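Local coordinates for ethylbenzene dehydrogenase alpha-subunit (Aromatoleum aromaticum, PDB 2IVF), which belongs to the molybdopterin oxidoreductase family and carries a molybdenum atom, two pterin guanine dinucleotide cofactors and an iron-sulfur cluster, at residues Met235-Asp246 with Pro474-Tyr483; Arg142-Val150 with Lys159-Asp169. All coordinates share one frame; numbering follows the deposited sequence.

Contact 1: residues Met235-Asp246 with Pro474-Tyr483; sequences MHMGYSADNLLD and PGTGAFAWAY
Gly238 and Ala480 bring a loop that runs into a 3-10 turn at 241-246 and a second, irregular loop to within 3.9 Å, CA to CA, and the backbones exchange one good bond there, Trp481 N to Met237 O, and one weak one, Tyr239 N to Phe479 O. At one end of the contact His236, Trp481 and Tyr483 form an aromatic cluster beside the molybdenum site of this molybdopterin oxidoreductase, the Trp481 side chain being about 6 Å from the metal. His236 ND1 donates to Trp481 O over 2.8 Å, the carbonyl oxygen lying in the imidazole plane. The same imidazole makes an offset stack on the five-membered ring of Trp481, planes 25° apart, and turns its edge to the face of Tyr483. Its NE2 bonds to Asn958, which leaves the ring held from two directions. Met235 runs alongside Trp481, its SD at the indole edge. Phe479 points its ring edge at Met237 O, while Tyr239 slides past Gly477 and the Phe479 carbonyl, its hydroxyl continuing to Ser442 O on strand 440-444. At the other end, Asn243 swings its CG away from its own backbone N (chi1 -172°), and the amide clamps the turn at both ends: OD1 accepts from Gly475 N at 2.9 Å, and ND2 donates to Thr476 O at 2.8 Å from above the carbonyl plane.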
loop_
_atom_site.group_PDB
_atom_site.type_symbol
_atom_site.label_atom_id
_atom_site.label_comp_id
_atom_site.label_asym_id
_atom_site.label_seq_id
_atom_site.Cartn_x
_atom_site.Cartn_y
_atom_site.Cartn_z
ATOM N N MET A 235 11.432 16.883 18.168
ATOM C CA MET A 235 10.563 15.852 17.655
ATOM C C MET A 235 11.298 14.754 16.937
ATOM O O MET A 235 10.698 13.769 16.603
ATOM C CB MET A 235 9.456 16.426 16.760
ATOM C CG MET A 235 9.896 16.981 15.455
ATOM S SD MET A 235 8.502 17.677 14.480
ATOM C CE MET A 235 8.465 19.330 15.145
ATOM N N HIS A 236 12.587 14.933 16.699
ATOM C CA HIS A 236 13.326 13.992 15.908
ATOM C C HIS A 236 13.814 12.841 16.775
ATOM O O HIS A 236 15.008 12.665 16.981
ATOM C CB HIS A 236 14.440 14.688 15.174
ATOM C CG HIS A 236 13.970 15.345 13.930
ATOM N ND1 HIS A 236 13.258 14.662 12.969
ATOM C CD2 HIS A 236 14.064 16.624 13.501
ATOM C CE1 HIS A 236 12.937 15.496 11.994
ATOM N NE2 HIS A 236 13.418 16.691 12.288
ATOM N N MET A 237 12.858 12.074 17.281
ATOM C CA MET A 237 13.124 10.950 18.183
ATOM C C MET A 237 12.457 9.783 17.525
ATOM O O MET A 237 11.440 9.962 16.870
ATOM C CB MET A 237 12.513 11.185 19.541
ATOM C CG MET A 237 12.973 12.504 20.190
ATOM S SD MET A 237 12.108 12.722 21.748
ATOM C CE MET A 237 10.517 13.290 21.151
ATOM N N GLY A 238 13.016 8.587 17.691
ATOM C CA GLY A 238 12.358 7.423 17.187
ATOM C C GLY A 238 12.759 6.115 17.827
ATOM O O GLY A 238 13.662 6.048 18.647
ATOM N N TYR A 239 12.080 5.051 17.400
ATOM C CA TYR A 239 12.495 3.737 17.757
ATOM C C TYR A 239 12.509 2.896 16.510
ATOM O O TYR A 239 11.956 3.286 15.470
ATOM C CB TYR A 239 11.562 3.154 18.823
ATOM C CG TYR A 239 10.075 3.091 18.477
ATOM C CD1 TYR A 239 9.210 4.067 18.868
ATOM C CD2 TYR A 239 9.539 1.990 17.843
ATOM C CE1 TYR A 239 7.871 3.979 18.627
ATOM C CE2 TYR A 239 8.203 1.882 17.585
ATOM C CZ TYR A 239 7.354 2.874 17.967
ATOM O OH TYR A 239 5.979 2.770 17.703
ATOM N N SER A 240 13.180 1.748 16.610
ATOM C CA SER A 240 13.163 0.771 15.555
ATOM C C SER A 240 12.008 -0.197 15.855
ATOM O O SER A 240 11.655 -0.392 17.010
ATOM C CB SER A 240 14.481 0.016 15.461
ATOM O OG SER A 240 14.872 -0.638 16.688
ATOM N N ALA A 241 11.472 -0.825 14.816
ATOM C CA ALA A 241 10.200 -1.565 14.956
ATOM C C ALA A 241 10.286 -2.691 15.973
ATOM O O ALA A 241 9.251 -3.040 16.585
ATOM C CB ALA A 241 9.714 -2.076 13.618
ATOM N N ASP A 242 11.486 -3.266 16.132
ATOM C CA ASP A 242 11.689 -4.385 17.069
ATOM C C ASP A 242 11.624 -3.911 18.529
ATOM O O ASP A 242 11.477 -4.737 19.418
ATOM C CB ASP A 242 12.967 -5.190 16.782
ATOM C CG ASP A 242 14.254 -4.342 16.803
ATOM O OD1 ASP A 242 14.132 -3.100 16.920
ATOM O OD2 ASP A 242 15.372 -4.904 16.624
ATOM N N ASN A 243 11.632 -2.582 18.747
ATOM C CA ASN A 243 11.411 -1.987 20.082
ATOM C C ASN A 243 10.042 -2.398 20.643
ATOM O O ASN A 243 9.889 -2.572 21.863
ATOM C CB ASN A 243 11.475 -0.473 20.021
ATOM C CG ASN A 243 11.438 0.195 21.400
ATOM O OD1 ASN A 243 12.203 -0.163 22.290
ATOM N ND2 ASN A 243 10.564 1.182 21.562
ATOM N N LEU A 244 9.078 -2.654 19.767
ATOM C CA LEU A 244 7.757 -3.137 20.217
ATOM C C LEU A 244 7.844 -4.460 20.946
ATOM O O LEU A 244 7.010 -4.765 21.787
ATOM C CB LEU A 244 6.795 -3.314 19.036
ATOM C CG LEU A 244 6.308 -2.127 18.217
ATOM C CD1 LEU A 244 5.179 -2.606 17.275
ATOM C CD2 LEU A 244 5.884 -0.959 19.119
ATOM N N LEU A 245 8.875 -5.246 20.661
ATOM C CA LEU A 245 9.028 -6.507 21.341
ATOM C C LEU A 245 9.420 -6.370 22.819
ATOM O O LEU A 245 9.372 -7.345 23.563
ATOM C CB LEU A 245 10.040 -7.330 20.629
ATOM C CG LEU A 245 9.640 -7.757 19.211
ATOM C CD1 LEU A 245 10.835 -8.431 18.527
ATOM C CD2 LEU A 245 8.416 -8.685 19.296
ATOM N N ASP A 246 9.822 -5.157 23.215
ATOM C CA ASP A 246 10.085 -4.823 24.593
ATOM C C ASP A 246 8.961 -4.061 25.325
ATOM O O ASP A 246 9.115 -3.729 26.484
ATOM C CB ASP A 246 11.369 -3.997 24.651
ATOM C CG ASP A 246 12.614 -4.837 24.385
ATOM O OD1 ASP A 246 12.626 -5.988 24.839
ATOM O OD2 ASP A 246 13.571 -4.324 23.784
ATOM N N PRO A 474 13.801 1.098 27.417
ATOM C CA PRO A 474 13.501 0.097 26.404
ATOM C C PRO A 474 12.021 -0.168 26.354
ATOM O O PRO A 474 11.369 -0.191 27.400
ATOM C CB PRO A 474 14.260 -1.127 26.897
ATOM C CG PRO A 474 15.382 -0.612 27.623
ATOM C CD PRO A 474 14.869 0.649 28.322
ATOM N N GLY A 475 11.484 -0.300 25.141
ATOM C CA GLY A 475 10.082 -0.511 24.935
ATOM C C GLY A 475 9.227 0.719 25.103
ATOM O O GLY A 475 8.029 0.607 25.227
ATOM N N THR A 476 9.818 1.904 25.085
ATOM C CA THR A 476 9.059 3.135 25.042
ATOM C C THR A 476 9.404 3.867 23.747
ATOM O O THR A 476 10.352 3.523 23.054
ATOM C CB THR A 476 9.377 4.042 26.221
ATOM O OG1 THR A 476 10.743 4.495 26.131
ATOM C CG2 THR A 476 9.177 3.284 27.544
ATOM N N GLY A 477 8.637 4.902 23.462
ATOM C CA GLY A 477 8.712 5.597 22.220
ATOM C C GLY A 477 7.326 6.004 21.759
ATOM O O GLY A 477 6.276 5.581 22.352
ATOM N N ALA A 478 7.316 6.895 20.772
ATOM C CA ALA A 478 6.032 7.446 20.289
ATOM C C ALA A 478 5.873 7.453 18.774
ATOM O O ALA A 478 4.807 7.648 18.310
ATOM C CB ALA A 478 5.787 8.855 20.869
ATOM N N PHE A 479 6.962 7.319 18.021
ATOM C CA PHE A 479 6.993 7.464 16.593
ATOM C C PHE A 479 8.403 7.117 16.103
ATOM O O PHE A 479 9.258 6.733 16.898
ATOM C CB PHE A 479 6.523 8.854 16.115
ATOM C CG PHE A 479 6.975 10.015 16.977
ATOM C CD1 PHE A 479 8.305 10.423 17.028
ATOM C CD2 PHE A 479 6.037 10.753 17.686
ATOM C CE1 PHE A 479 8.672 11.516 17.792
ATOM C CE2 PHE A 479 6.403 11.847 18.440
ATOM C CZ PHE A 479 7.716 12.219 18.509
ATOM N N ALA A 480 8.645 7.247 14.798
ATOM C CA ALA A 480 9.925 6.926 14.211
ATOM C C ALA A 480 10.404 8.109 13.383
ATOM O O ALA A 480 10.363 8.074 12.164
ATOM C CB ALA A 480 9.801 5.711 13.355
ATOM N N TRP A 481 10.903 9.136 14.054
ATOM C CA TRP A 481 11.216 10.390 13.395
ATOM C C TRP A 481 12.654 10.814 13.658
ATOM O O TRP A 481 12.982 11.967 13.553
ATOM C CB TRP A 481 10.225 11.410 13.933
ATOM C CG TRP A 481 9.903 12.530 13.043
ATOM C CD1 TRP A 481 9.827 13.846 13.389
ATOM C CD2 TRP A 481 9.572 12.460 11.660
ATOM N NE1 TRP A 481 9.480 14.602 12.298
ATOM C CE2 TRP A 481 9.319 13.769 11.225
ATOM C CE3 TRP A 481 9.463 11.421 10.746
ATOM C CZ2 TRP A 481 8.988 14.057 9.935
ATOM C CZ3 TRP A 481 9.112 11.715 9.454
ATOM C CH2 TRP A 481 8.879 13.016 9.060
ATOM N N ALA A 482 13.488 9.881 14.090
ATOM C CA ALA A 482 14.928 10.082 14.177
ATOM C C ALA A 482 15.539 9.508 12.899
ATOM O O ALA A 482 15.280 8.373 12.539
ATOM C CB ALA A 482 15.480 9.381 15.393
ATOM N N TYR A 483 16.343 10.294 12.198
ATOM C CA TYR A 483 17.026 9.762 11.028
ATOM C C TYR A 483 18.215 10.621 10.652
ATOM O O TYR A 483 18.271 11.775 11.057
ATOM C CB TYR A 483 16.068 9.691 9.842
ATOM C CG TYR A 483 15.241 10.940 9.566
ATOM C CD1 TYR A 483 15.720 11.980 8.757
ATOM C CD2 TYR A 483 13.941 11.049 10.078
ATOM C CE1 TYR A 483 14.916 13.130 8.499
ATOM C CE2 TYR A 483 13.139 12.165 9.829
ATOM C CZ TYR A 483 13.624 13.210 9.056
ATOM O OH TYR A 483 12.756 14.260 8.857
#

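Contact 2: residues Arg142-Val150 with Lys159-Asp169; sequences RVKYPLKRV and KRVSWDEAAGD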
loop_
_atom_site.group_PDB
_atom_site.type_symbol
_atom_site.label_atom_id
_atom_site.label_comp_id
_atom_site.label_asym_id
_atom_site.label_seq_id
_atom_site.Cartn_x
_atom_site.Cartn_y
_atom_site.Cartn_z
ATOM N N ARG A 142 4.141 6.244 -17.736
ATOM C CA ARG A 142 5.463 6.856 -17.806
ATOM C C ARG A 142 5.602 7.916 -18.863
ATOM O O ARG A 142 5.126 7.754 -19.975
ATOM C CB ARG A 142 6.521 5.809 -18.069
ATOM C CG ARG A 142 6.685 4.852 -16.976
ATOM C CD ARG A 142 7.986 4.086 -17.179
ATOM N NE ARG A 142 9.127 4.923 -16.857
ATOM C CZ ARG A 142 10.356 4.475 -16.649
ATOM N NH1 ARG A 142 10.612 3.189 -16.719
ATOM N NH2 ARG A 142 11.338 5.336 -16.345
ATOM N N VAL A 143 6.291 8.988 -18.496
ATOM C CA VAL A 143 6.782 9.959 -19.431
ATOM C C VAL A 143 8.254 9.627 -19.739
ATOM O O VAL A 143 9.074 9.426 -18.837
ATOM C CB VAL A 143 6.517 11.350 -18.920
ATOM C CG1 VAL A 143 5.019 11.507 -18.763
ATOM C CG2 VAL A 143 7.155 11.591 -17.577
ATOM N N LYS A 144 8.526 9.469 -21.027
ATOM C CA LYS A 144 9.799 8.972 -21.518
ATOM C C LYS A 144 10.528 9.979 -22.394
ATOM O O LYS A 144 11.715 9.785 -22.707
ATOM C CB LYS A 144 9.574 7.643 -22.286
ATOM C CG LYS A 144 9.267 6.451 -21.371
ATOM C CD LYS A 144 9.044 5.083 -22.119
ATOM C CE LYS A 144 8.257 5.182 -23.403
ATOM N NZ LYS A 144 8.043 3.835 -24.057
ATOM N N TYR A 145 9.845 11.057 -22.773
ATOM C CA TYR A 145 10.431 12.083 -23.601
ATOM C C TYR A 145 10.021 13.427 -23.095
ATOM O O TYR A 145 8.918 13.568 -22.534
ATOM C CB TYR A 145 10.007 11.960 -25.074
ATOM C CG TYR A 145 10.416 10.655 -25.661
ATOM C CD1 TYR A 145 11.681 10.479 -26.170
ATOM C CD2 TYR A 145 9.560 9.572 -25.657
ATOM C CE1 TYR A 145 12.094 9.264 -26.653
ATOM C CE2 TYR A 145 9.971 8.334 -26.144
ATOM C CZ TYR A 145 11.230 8.202 -26.645
ATOM O OH TYR A 145 11.657 7.013 -27.164
ATOM N N PRO A 146 10.880 14.413 -23.291
ATOM C CA PRO A 146 10.465 15.740 -22.858
ATOM C C PRO A 146 9.250 16.167 -23.621
ATOM O O PRO A 146 9.196 15.981 -24.839
ATOM C CB PRO A 146 11.646 16.622 -23.204
ATOM C CG PRO A 146 12.810 15.711 -23.301
ATOM C CD PRO A 146 12.254 14.419 -23.834
ATOM N N LEU A 147 8.279 16.703 -22.900
ATOM C CA LEU A 147 7.026 17.155 -23.485
ATOM C C LEU A 147 6.883 18.629 -23.274
ATOM O O LEU A 147 7.194 19.136 -22.179
ATOM C CB LEU A 147 5.881 16.453 -22.769
ATOM C CG LEU A 147 5.884 14.941 -22.948
ATOM C CD1 LEU A 147 4.772 14.303 -22.027
ATOM C CD2 LEU A 147 5.720 14.605 -24.419
ATOM N N LYS A 148 6.333 19.286 -24.280
ATOM C CA LYS A 148 6.012 20.682 -24.216
ATOM C C LYS A 148 4.513 20.891 -24.465
ATOM O O LYS A 148 3.938 20.342 -25.396
ATOM C CB LYS A 148 6.843 21.443 -25.238
ATOM C CG LYS A 148 6.502 22.942 -25.336
ATOM C CD LYS A 148 7.668 23.641 -25.994
ATOM C CE LYS A 148 7.471 25.089 -26.208
ATOM N NZ LYS A 148 8.848 25.663 -26.426
ATOM N N ARG A 149 3.917 21.727 -23.637
ATOM C CA ARG A 149 2.515 22.034 -23.718
ATOM C C ARG A 149 2.168 22.654 -25.054
ATOM O O ARG A 149 2.840 23.575 -25.537
ATOM C CB ARG A 149 2.136 23.025 -22.607
ATOM C CG ARG A 149 0.739 23.552 -22.694
ATOM C CD ARG A 149 0.382 24.319 -21.419
ATOM N NE ARG A 149 1.178 25.552 -21.240
ATOM C CZ ARG A 149 0.912 26.747 -21.760
ATOM N NH1 ARG A 149 -0.123 26.946 -22.580
ATOM N NH2 ARG A 149 1.721 27.768 -21.485
ATOM N N VAL A 150 1.069 22.158 -25.610
ATOM C CA VAL A 150 0.519 22.654 -26.828
ATOM C C VAL A 150 -0.772 23.451 -26.641
ATOM O O VAL A 150 -0.937 24.479 -27.280
ATOM C CB VAL A 150 0.309 21.491 -27.819
ATOM C CG1 VAL A 150 -0.574 21.931 -29.000
ATOM C CG2 VAL A 150 1.670 21.051 -28.347
ATOM N N LYS A 159 3.431 17.925 -27.075
ATOM C CA LYS A 159 4.344 17.495 -28.128
ATOM C C LYS A 159 5.712 17.188 -27.537
ATOM O O LYS A 159 6.126 17.751 -26.509
ATOM C CB LYS A 159 4.448 18.566 -29.200
ATOM C CG LYS A 159 5.366 19.737 -28.876
ATOM C CD LYS A 159 5.267 20.786 -29.969
ATOM C CE LYS A 159 5.939 22.094 -29.582
ATOM N NZ LYS A 159 5.860 23.098 -30.667
ATOM N N ARG A 160 6.372 16.218 -28.145
ATOM C CA ARG A 160 7.703 15.870 -27.767
ATOM C C ARG A 160 8.629 16.986 -28.238
ATOM O O ARG A 160 8.473 17.492 -29.344
ATOM C CB ARG A 160 8.086 14.611 -28.512
ATOM C CG ARG A 160 9.471 14.115 -28.232
ATOM C CD ARG A 160 9.797 12.961 -29.164
ATOM N NE ARG A 160 11.174 12.491 -28.956
ATOM C CZ ARG A 160 11.740 11.484 -29.632
ATOM N NH1 ARG A 160 11.056 10.802 -30.556
ATOM N NH2 ARG A 160 13.003 11.146 -29.375
ATOM N N VAL A 161 9.607 17.345 -27.406
ATOM C CA VAL A 161 10.703 18.226 -27.815
ATOM C C VAL A 161 12.001 17.627 -27.296
ATOM O O VAL A 161 11.949 16.676 -26.524
ATOM C CB VAL A 161 10.521 19.621 -27.212
ATOM C CG1 VAL A 161 9.198 20.222 -27.691
ATOM C CG2 VAL A 161 10.547 19.525 -25.692
ATOM N N SER A 162 13.135 18.213 -27.675
ATOM C CA SER A 162 14.420 17.748 -27.228
ATOM C C SER A 162 14.668 18.254 -25.830
ATOM O O SER A 162 14.095 19.267 -25.408
ATOM C CB SER A 162 15.554 18.209 -28.119
ATOM O OG SER A 162 15.692 19.630 -28.108
ATOM N N TRP A 163 15.548 17.562 -25.117
ATOM C CA TRP A 163 16.023 18.062 -23.833
ATOM C C TRP A 163 16.624 19.464 -24.015
ATOM O O TRP A 163 16.508 20.334 -23.178
ATOM C CB TRP A 163 17.080 17.138 -23.252
ATOM C CG TRP A 163 16.547 16.081 -22.435
ATOM C CD1 TRP A 163 16.268 14.819 -22.819
ATOM C CD2 TRP A 163 16.216 16.177 -21.066
ATOM N NE1 TRP A 163 15.750 14.102 -21.766
ATOM C CE2 TRP A 163 15.731 14.918 -20.663
ATOM C CE3 TRP A 163 16.285 17.209 -20.126
ATOM C CZ2 TRP A 163 15.325 14.659 -19.363
ATOM C CZ3 TRP A 163 15.892 16.951 -18.834
ATOM C CH2 TRP A 163 15.409 15.687 -18.461
ATOM N N ASP A 164 17.276 19.671 -25.118
ATOM C CA ASP A 164 17.871 20.962 -25.384
ATOM C C ASP A 164 16.839 22.084 -25.418
ATOM O O ASP A 164 17.027 23.134 -24.817
ATOM C CB ASP A 164 18.574 20.904 -26.713
ATOM C CG ASP A 164 19.630 21.934 -26.824
ATOM O OD1 ASP A 164 20.684 21.713 -26.193
ATOM O OD2 ASP A 164 19.377 22.943 -27.532
ATOM N N GLU A 165 15.758 21.860 -26.141
ATOM C CA GLU A 165 14.691 22.856 -26.222
ATOM C C GLU A 165 14.055 23.069 -24.867
ATOM O O GLU A 165 13.892 24.222 -24.421
ATOM C CB GLU A 165 13.625 22.427 -27.229
ATOM C CG GLU A 165 12.324 23.249 -27.127
ATOM C CD GLU A 165 11.425 23.155 -28.338
ATOM O OE1 GLU A 165 11.756 22.438 -29.288
ATOM O OE2 GLU A 165 10.394 23.837 -28.346
ATOM N N ALA A 166 13.725 21.954 -24.200
ATOM C CA ALA A 166 13.003 21.956 -22.904
ATOM C C ALA A 166 13.830 22.609 -21.783
ATOM O O ALA A 166 13.371 23.542 -21.114
ATOM C CB ALA A 166 12.577 20.552 -22.546
ATOM N N ALA A 167 15.083 22.190 -21.643
ATOM C CA ALA A 167 15.983 22.814 -20.665
ATOM C C ALA A 167 16.256 24.269 -21.010
ATOM O O ALA A 167 16.390 25.105 -20.119
ATOM C CB ALA A 167 17.290 22.020 -20.560
ATOM N N GLY A 168 16.330 24.576 -22.302
ATOM C CA GLY A 168 16.491 25.953 -22.778
ATOM C C GLY A 168 15.324 26.858 -22.398
ATOM O O GLY A 168 15.525 27.995 -21.944
ATOM N N ASP A 169 14.101 26.369 -22.573
ATOM C CA ASP A 169 12.927 27.190 -22.209
ATOM C C ASP A 169 12.907 27.409 -20.721
ATOM O O ASP A 169 12.563 28.486 -20.245
ATOM C CB ASP A 169 11.599 26.533 -22.584
ATOM C CG ASP A 169 11.360 26.476 -24.079
ATOM O OD1 ASP A 169 12.131 27.082 -24.847
ATOM O OD2 ASP A 169 10.374 25.810 -24.464
#
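Lys148 and the carboxylates of Glu165 and Asp169 show how a strand can be pinned to the helix that follows its hairpin. The ammonium makes two salt bridges, from NZ to Glu165 OE2 at 3.1 Å, on the anti lone pair, and from NZ to Asp169 OD2, where the modelled 2.5 Å is shorter than expected and its exact length doubtful. The lysine arrives almost fully extended, with CG opposite the backbone N (chi1 175°), and crosses both acidic side chains at about a right angle. Lys159 NZ lies 5.8 Å from Lys148 NZ, and the two carboxylates, one helical turn apart, probably ease the repulsion between these like charges. Behind this network runs an antiparallel ladder: Lys148 and Lys159 form a hydrogen-bonded pair, at 2.7 Å from Lys148 N to Lys159 O and 3.0 Å from Lys159 N to Lys148 O, and Val161 N adds a bond to Pro146 O. Ser162 OG then caps the helix by accepting from Glu165 N.

Packing spreads from Pro146. Its CG sits over the five-membered ring of Trp163, 3.7 Å from the centroid, a CH-pi contact, while CB meets Val161 CG2 and Ala166 CB. Before the strand, Tyr145 CE1 lies over one face of the Arg160 guanidinium, planes 46° apart, and Arg160 NH2 goes on to a salt bridge with Glu683. The hairpin of strands 147-149 and 158-160 edges a mixed sheet: strand 147-149 pairs with strand 648-651, Trp163 is buried against that strand and helix 687-704, and Leu147 touches Tyr104 of the beta-subunit.

Overall arrangement
Contact 2 closes before contact 1 opens, so the two follow in series along the chain, both within its molybdopterin oxidoreductase region. Their centres are 45 Å apart, on opposite sides of the chain's centre, and their nearest atoms are about 26 Å apart. They share no sheet: 142-150 with 159-169 builds the outer edge of the mixed sheet that also holds strands 648-651 and 631-636, whereas 235-246 with 474-483 joins loops beside the parallel sheet containing strands 249-253 and 440-444. Within this subunit, contact 1 is buried next to the molybdenum, while contact 2 is a partly buried hairpin-helix unit at the periphery, touching the beta-subunit.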